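Local coordinates for phytanoyl-CoA dioxygenase (PDB 6ZYL), which catalyses the beta-hydroxylation of thioholgamide as the non-heme monooxygenase ThoJ, probably using iron and 2-oxoglutarate like its family relatives, at residues Ala43-His46 with Ala47-Glu50. Numbering follows the deposited sequence.
Sequences ALTH and AEAE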
ATOM      1  N   ALA A  43       5.347   9.373  10.867  1.00 25.50           N
ATOM      2  CA  ALA A  43       6.199   9.206   9.697  1.00 27.11           C
ATOM      3  C   ALA A  43       6.615  10.572   9.165  1.00 26.10           C
ATOM      4  O   ALA A  43       7.735  11.031   9.411  1.00 30.16           O
ATOM      5  CB  ALA A  43       5.476   8.400   8.617  1.00 25.78           C
ATOM      6  N   LEU A  44       5.715  11.233   8.446  1.00 27.02           N
ATOM      7  CA  LEU A  44       5.979  12.546   7.883  1.00 23.62           C
ATOM      8  C   LEU A  44       5.371  13.633   8.760  1.00 25.16           C
ATOM      9  O   LEU A  44       4.344  13.431   9.412  1.00 23.47           O
ATOM     10  CB  LEU A  44       5.408  12.651   6.468  1.00 23.01           C
ATOM     11  CG  LEU A  44       6.273  12.143   5.315  1.00 26.76           C
ATOM     12  CD1 LEU A  44       6.738  10.722   5.557  1.00 30.19           C
ATOM     13  CD2 LEU A  44       5.498  12.243   4.002  1.00 27.37           C
ATOM     14  N   THR A  45       6.028  14.790   8.777  1.00 25.34           N
ATOM     15  CA  THR A  45       5.439  15.970   9.387  1.00 25.56           C
ATOM     16  C   THR A  45       4.298  16.486   8.511  1.00 24.82           C
ATOM     17  O   THR A  45       4.136  16.083   7.355  1.00 23.18           O
ATOM     18  CB  THR A  45       6.488  17.067   9.573  1.00 26.35           C
ATOM     19  OG1 THR A  45       6.959  17.504   8.291  1.00 26.87           O
ATOM     20  CG2 THR A  45       7.664  16.561  10.399  1.00 25.11           C
ATOM     21  N   HIS A  46       3.497  17.394   9.071  1.00 22.92           N
ATOM     22  CA  HIS A  46       2.450  18.025   8.273  1.00 26.44           C
ATOM     23  C   HIS A  46       3.041  18.699   7.041  1.00 24.43           C
ATOM     24  O   HIS A  46       2.473  18.622   5.945  1.00 23.60           O
ATOM     25  CB  HIS A  46       1.676  19.043   9.112  1.00 26.18           C
ATOM     26  CG  HIS A  46       0.927  18.442  10.260  1.00 30.29           C
ATOM     27  ND1 HIS A  46      -0.418  18.149  10.198  1.00 33.70           N
ATOM     28  CD2 HIS A  46       1.335  18.084  11.501  1.00 34.70           C
ATOM     29  CE1 HIS A  46      -0.806  17.634  11.352  1.00 33.40           C
ATOM     30  NE2 HIS A  46       0.239  17.582  12.158  1.00 33.68           N
ATOM     31  N   ALA A  47       4.191  19.360   7.204  1.00 23.82           N
ATOM     32  CA  ALA A  47       4.811  20.062   6.085  1.00 26.18           C
ATOM     33  C   ALA A  47       5.343  19.084   5.047  1.00 25.03           C
ATOM     34  O   ALA A  47       5.218  19.322   3.841  1.00 22.29           O
ATOM     35  CB  ALA A  47       5.934  20.968   6.592  1.00 23.46           C
ATOM     36  N   GLU A  48       5.945  17.979   5.494  1.00 24.70           N
ATOM     37  CA  GLU A  48       6.396  16.957   4.557  1.00 25.32           C
ATOM     38  C   GLU A  48       5.213  16.315   3.843  1.00 22.83           C
ATOM     39  O   GLU A  48       5.284  16.023   2.643  1.00 25.48           O
ATOM     40  CB  GLU A  48       7.220  15.901   5.292  1.00 24.68           C
ATOM     41  CG  GLU A  48       8.589  16.389   5.732  1.00 28.47           C
ATOM     42  CD  GLU A  48       9.256  15.464   6.732  1.00 32.69           C
ATOM     43  OE1 GLU A  48       8.550  14.665   7.384  1.00 28.61           O
ATOM     44  OE2 GLU A  48      10.494  15.542   6.870  1.00 35.45           O
ATOM     45  N   ALA A  49       4.114  16.094   4.564  1.00 22.83           N
ATOM     46  CA  ALA A  49       2.924  15.528   3.937  1.00 22.93           C
ATOM     47  C   ALA A  49       2.385  16.450   2.852  1.00 24.13           C
ATOM     48  O   ALA A  49       2.036  15.993   1.757  1.00 20.27           O
ATOM     49  CB  ALA A  49       1.850  15.259   4.989  1.00 24.52           C
ATOM     50  N   GLU A  50       2.309  17.754   3.136  1.00 24.27           N
ATOM     51  CA  GLU A  50       1.814  18.697   2.140  1.00 24.65           C
ATOM     52  C   GLU A  50       2.761  18.787   0.950  1.00 23.37           C
ATOM     53  O   GLU A  50       2.315  18.847  -0.202  1.00 24.63           O
ATOM     54  CB  GLU A  50       1.611  20.075   2.772  1.00 24.91           C
ATOM     55  CG  GLU A  50       1.114  21.130   1.791  1.00 38.94           C
ATOM     56  CD  GLU A  50       0.795  22.462   2.450  1.00 39.17           C
ATOM     57  OE1 GLU A  50       0.670  22.511   3.692  1.00 32.03           O
ATOM     58  OE2 GLU A  50       0.668  23.467   1.718  1.00 42.72           O
TER
HETATM   59  O   HOH W   1       9.432  13.023   9.267  1.00 29.00           O
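Thr45 and Glu48 form a capping box where the short loop after edge strand 37-41 of the large mixed sheet enters helix 46-66. Each side chain binds the other residue's backbone N. Thr45 is the N-cap. Its OG1 sits between its own backbone N and carbonyl carbon (chi1 64°), which turns the oxygen to the helix start. There OG1 accepts from Glu48 N at 3.0 Å. Glu48 reaches back the other way. Its CG lies anti to its carbonyl carbon, and the chain beyond runs extended to the loop. OE1 of Glu48 accepts from Thr45 N at 2.9 Å, in a nearly straight bond (169°). The donor meets OE1 on the anti side, tilted 29° out of the carboxylate plane. The two side chains pass at a slant, with Thr45 OG1 3.2 Å from Glu48 CG. The Leu44 side chain crosses that of Glu48 at an angle, with Leu44 CG 3.9 Å from Glu48 CB, and it also touches His92. With an alanine at Glu48, the carboxylate is gone, and Thr45 N would probably lose its acceptor and the water its link from Ala43 O to the helix. The first helical turn closes with Ala49 N to Thr45 O (2.8 Å) and Glu50 N to His46 O. A water bridges the loop and the carboxylate: it donates to Glu48 OE1 and to Ala43 O, its oxygen 2.6 Å from each.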